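Local coordinates for putative sugar phosphate isomerase (Acidithiobacillus ferrooxidans, PDB 3L2H), which is a cupin-family, metal-binding protein that probably acts as a sugar phosphate isomerase, at the interface of chains A and B. Sequence-based numbering; all coordinates share one arbitrary frame. Chains: chain A/B, Putative sugar phosphate isomerase.

Contact 1: the interface of chains A and B. Residues chain A 83-84, 86, 88, 103; chain B 4-5, 8.
B:Thr4 sets its hydroxyl between the carboxylate of A:Asp86 and the phenol of A:Tyr88, and the polar part of the contact is made there. Its OG1 donates to the carboxylate oxygen OD2 of A:Asp86 at 2.7 Å, the two side chains meeting tip to tip. The donor reaches OD2 on its anti side, 30° out of the carboxylate plane. The same OG1 accepts a hydrogen bond from the phenol OH of A:Tyr88 at 2.9 Å, so two bonds grip one small hydroxyl and fix its rotation. A threonine suits the place because it can donate and accept a hydrogen bond at one atom while offering a methyl group beside it. With OG1 between the backbone N and the carbonyl carbon (chi1 71°), that methyl turns toward A:Glu84.

Apolar contacts flank this pair of bonds. CG2 of B:Thr4 lies 3.6 Å from CG of A:Glu84, touching the aliphatic part of the acid. Next along the 3-10 helix, B:Arg5 uses its methylene chain: CD rests 3.6 Å from CE2 of the A:Tyr88 ring, while the guanidinium plane stands 80° from the ring plane, so this is no stack. CD2 of B:Leu8 reaches CB of A:Tyr88 at 4.0 Å. The tyrosine thus serves both kinds of contact, polar at its tip and apolar along its length.

The selenomethionine A:Met83, bent near its end, slides past B:Thr4 in the opposite direction. Its SE makes a van der Waals contact with the backbone carbonyl O of B:Thr4 at 3.8 Å.

The site docks the N-terminal 3-10 helix of one chain on strand 86-90 of the other, probably helping to hold the two cupin chains together.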
loop_
_atom_site.group_PDB
_atom_site.type_symbol
_atom_site.label_atom_id
_atom_site.label_comp_id
_atom_site.label_asym_id
_atom_site.label_seq_id
_atom_site.Cartn_x
_atom_site.Cartn_y
_atom_site.Cartn_z
HETATM N N MSE A 83 -18.288 19.119 15.319
HETATM C CA MSE A 83 -17.660 18.901 14.022
HETATM C C MSE A 83 -17.303 20.266 13.492
HETATM O O MSE A 83 -18.181 21.081 13.240
HETATM C CB MSE A 83 -18.635 18.124 13.124
HETATM C CG MSE A 83 -18.077 17.327 12.153
HETATM SE SE MSE A 83 -19.274 16.029 11.386
HETATM C CE MSE A 83 -20.978 16.899 11.525
ATOM N N GLU A 84 -16.007 20.539 13.368
ATOM C CA GLU A 84 -15.537 21.875 13.001
ATOM C C GLU A 84 -16.184 22.902 13.964
ATOM O O GLU A 84 -16.193 22.709 15.184
ATOM C CB GLU A 84 -15.787 22.123 11.493
ATOM C CG GLU A 84 -14.991 21.130 10.587
ATOM C CD GLU A 84 -13.485 21.394 10.584
ATOM O OE1 GLU A 84 -13.103 22.523 10.247
ATOM O OE2 GLU A 84 -12.667 20.508 10.917
ATOM N N ASP A 86 -19.387 23.488 14.542
ATOM C CA ASP A 86 -20.775 23.189 14.838
ATOM C C ASP A 86 -21.040 22.063 15.832
ATOM O O ASP A 86 -20.264 21.115 15.922
ATOM C CB ASP A 86 -21.412 22.778 13.505
ATOM C CG ASP A 86 -20.690 23.410 12.275
ATOM O OD1 ASP A 86 -20.783 24.658 12.171
ATOM O OD2 ASP A 86 -19.986 22.660 11.472
ATOM N N TYR A 88 -24.025 19.161 16.952
ATOM C CA TYR A 88 -25.200 18.450 16.462
ATOM C C TYR A 88 -25.638 17.409 17.472
ATOM O O TYR A 88 -24.821 16.589 17.923
ATOM C CB TYR A 88 -24.901 17.701 15.154
ATOM C CG TYR A 88 -24.319 18.557 14.053
ATOM C CD1 TYR A 88 -22.970 18.759 13.955
ATOM C CD2 TYR A 88 -25.126 19.172 13.138
ATOM C CE1 TYR A 88 -22.438 19.539 12.941
ATOM C CE2 TYR A 88 -24.601 19.980 12.137
ATOM C CZ TYR A 88 -23.275 20.144 12.042
ATOM O OH TYR A 88 -22.770 20.936 11.031
ATOM N N ALA A 103 -13.073 16.726 8.345
ATOM C CA ALA A 103 -13.584 17.490 9.486
ATOM C C ALA A 103 -13.055 16.955 10.792
ATOM O O ALA A 103 -13.090 15.734 11.027
ATOM C CB ALA A 103 -15.097 17.443 9.530
ATOM N N THR B 4 -20.150 20.438 6.642
ATOM C CA THR B 4 -19.891 19.335 7.616
ATOM C C THR B 4 -21.191 18.556 7.939
ATOM O O THR B 4 -21.141 17.400 8.339
ATOM C CB THR B 4 -19.219 19.782 8.966
ATOM O OG1 THR B 4 -20.145 20.530 9.778
ATOM C CG2 THR B 4 -17.985 20.599 8.702
ATOM N N ARG B 5 -22.362 19.177 7.757
ATOM C CA ARG B 5 -23.626 18.495 8.061
ATOM C C ARG B 5 -23.812 17.247 7.194
ATOM O O ARG B 5 -24.461 16.311 7.609
ATOM C CB ARG B 5 -24.814 19.470 7.886
ATOM C CG ARG B 5 -26.205 18.891 8.081
ATOM C CD ARG B 5 -26.363 18.289 9.461
ATOM N NE ARG B 5 -27.697 17.751 9.640
ATOM C CZ ARG B 5 -28.116 16.563 9.214
ATOM N NH1 ARG B 5 -27.301 15.735 8.566
ATOM N NH2 ARG B 5 -29.381 16.204 9.440
ATOM N N LEU B 8 -23.004 13.727 8.519
ATOM C CA LEU B 8 -23.935 13.133 9.466
ATOM C C LEU B 8 -25.190 12.710 8.722
ATOM O O LEU B 8 -25.750 13.499 7.941
ATOM C CB LEU B 8 -24.327 14.144 10.581
ATOM C CG LEU B 8 -25.461 13.759 11.563
ATOM C CD1 LEU B 8 -25.085 12.543 12.447
ATOM C CD2 LEU B 8 -25.895 14.972 12.424
#

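Contact 2: the interface of chains A and B. Residues chain A 38, 41, 43, 46, 48; chain B 70-71, 95, 120.
A:Ile48 points the tip of its side chain toward B:Ala71, B:Phe95 and B:Ile120. Its CG1 lies anti to the carbonyl carbon (chi1 -59°) and the chain runs on extended, which carries CD1 out from strand 46-53 toward the partner. There CD1 comes 3.5 Å from CB of B:Ala71, where the short side chain lets the isoleucine approach strand 70-76 closely.

B:Phe95 meets chain A with the rim of its ring. The phenylalanine crosses A:Ile48 obliquely, and CD1 of the isoleucine lies at the ring edge, in plane, 3.9 Å from CE1. On another part of the rim, CE2 is 3.9 Å from CG1 of A:Val41, which is also at the edge and in plane. The ring is therefore wedged edge-on between a residue of helix 37-41 and one of strand 46-53, and branched aliphatic chains suit this place because each offers methyl groups to the rim. Its CG is anti to the backbone N (chi1 171°), which sends the ring out across the interface. An alanine in place of B:Phe95 would probably open a gap between A:Val41 and A:Ile48 and leave both without their aromatic partner.

B:Ile120, from strand 115-122, also borders the isoleucine tip: its CD1 is 3.9 Å from CD1 of A:Ile48. The other branch faces the selenomethionine A:Met46, whose selenium lies 4.1 Å from CG2 of B:Ile120. No hydrogen bond or salt bridge joins the two chains here, so the patch relies on the fit of apolar groups. A:Met46 suits its place by its long, unbranched, apolar chain, which brings its terminal methyl CE to the start of strand 70-76, 3.8 Å from CA of B:Glu70.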
loop_
_atom_site.group_PDB
_atom_site.type_symbol
_atom_site.label_atom_id
_atom_site.label_comp_id
_atom_site.label_asym_id
_atom_site.label_seq_id
_atom_site.Cartn_x
_atom_site.Cartn_y
_atom_site.Cartn_z
ATOM N N GLY A 38 -13.259 -6.196 16.752
ATOM C CA GLY A 38 -12.296 -6.590 15.783
ATOM C C GLY A 38 -11.129 -7.349 16.327
ATOM O O GLY A 38 -10.752 -8.401 15.766
ATOM N N VAL A 41 -11.865 -11.048 17.308
ATOM C CA VAL A 41 -11.993 -12.033 16.223
ATOM C C VAL A 41 -10.749 -12.083 15.315
ATOM O O VAL A 41 -10.681 -12.920 14.424
ATOM C CB VAL A 41 -13.274 -11.846 15.372
ATOM C CG1 VAL A 41 -14.551 -11.877 16.245
ATOM C CG2 VAL A 41 -13.186 -10.553 14.483
ATOM N N LEU A 43 -9.353 -9.321 13.418
ATOM C CA LEU A 43 -9.224 -8.306 12.372
ATOM C C LEU A 43 -7.988 -7.477 12.634
ATOM O O LEU A 43 -7.709 -7.102 13.772
ATOM C CB LEU A 43 -10.445 -7.394 12.308
ATOM C CG LEU A 43 -11.803 -7.997 11.992
ATOM C CD1 LEU A 43 -12.860 -6.853 11.844
ATOM C CD2 LEU A 43 -11.723 -8.888 10.739
HETATM N N MSE A 46 -8.896 -3.268 10.085
HETATM C CA MSE A 46 -9.850 -2.297 10.580
HETATM C C MSE A 46 -10.108 -2.526 12.061
HETATM O O MSE A 46 -9.890 -3.625 12.611
HETATM C CB MSE A 46 -11.146 -2.280 9.747
HETATM C CG MSE A 46 -11.828 -3.595 9.536
HETATM SE SE MSE A 46 -13.058 -3.571 8.002
HETATM C CE MSE A 46 -13.565 -5.316 8.324
ATOM N N ILE A 48 -13.048 -2.200 14.972
ATOM C CA ILE A 48 -14.497 -2.162 15.141
ATOM C C ILE A 48 -14.667 -2.288 16.634
ATOM O O ILE A 48 -14.327 -3.321 17.278
ATOM C CB ILE A 48 -15.301 -3.252 14.362
ATOM C CG1 ILE A 48 -15.066 -3.175 12.850
ATOM C CG2 ILE A 48 -16.833 -3.180 14.730
ATOM C CD1 ILE A 48 -15.722 -4.330 12.017
ATOM N N GLU B 70 -13.875 -8.134 6.353
ATOM C CA GLU B 70 -15.303 -7.982 6.318
ATOM C C GLU B 70 -15.871 -8.330 7.664
ATOM O O GLU B 70 -15.332 -9.213 8.350
ATOM C CB GLU B 70 -15.844 -9.032 5.307
ATOM C CG GLU B 70 -17.149 -8.789 4.907
ATOM C CD GLU B 70 -17.729 -9.792 3.875
ATOM O OE1 GLU B 70 -17.268 -10.966 3.649
ATOM O OE2 GLU B 70 -18.730 -9.356 3.333
ATOM N N ALA B 71 -16.946 -7.651 8.069
ATOM C CA ALA B 71 -17.642 -7.981 9.293
ATOM C C ALA B 71 -19.135 -7.672 9.126
ATOM O O ALA B 71 -19.529 -6.855 8.267
ATOM C CB ALA B 71 -17.043 -7.227 10.492
ATOM N N PHE B 95 -22.167 -10.256 16.393
ATOM C CA PHE B 95 -21.128 -9.774 15.505
ATOM C C PHE B 95 -20.349 -10.950 14.954
ATOM O O PHE B 95 -20.060 -11.888 15.676
ATOM C CB PHE B 95 -20.187 -8.853 16.281
ATOM C CG PHE B 95 -18.911 -8.436 15.542
ATOM C CD1 PHE B 95 -18.895 -7.331 14.716
ATOM C CD2 PHE B 95 -17.725 -9.133 15.719
ATOM C CE1 PHE B 95 -17.727 -6.914 14.087
ATOM C CE2 PHE B 95 -16.565 -8.733 15.104
ATOM C CZ PHE B 95 -16.582 -7.594 14.242
ATOM N N ILE B 120 -19.612 -4.255 7.158
ATOM C CA ILE B 120 -18.475 -3.372 7.263
ATOM C C ILE B 120 -17.342 -4.072 6.561
ATOM O O ILE B 120 -17.077 -5.242 6.842
ATOM C CB ILE B 120 -18.089 -3.172 8.698
ATOM C CG1 ILE B 120 -19.263 -2.609 9.457
ATOM C CG2 ILE B 120 -16.813 -2.260 8.787
ATOM C CD1 ILE B 120 -19.123 -2.700 10.983
#

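The centres of contact 1 and contact 2, taken over their C-alpha atoms, lie about 26 Å apart, and the two patches have no residue in common. Contact 1 brings the N-terminal segment of chain B to chain A, whereas contact 2 sets helix 37-41 and strand 46-53 of chain A against strands 70-76, 95-98 and 115-122 of chain B. They differ in character too, one combining hydrogen bonds with apolar contacts and the other purely apolar. Because the interface is two-fold symmetric, each recurs with the chains exchanged. Such spread-out contacts may favour a stable pair within the four-chain deposited assembly.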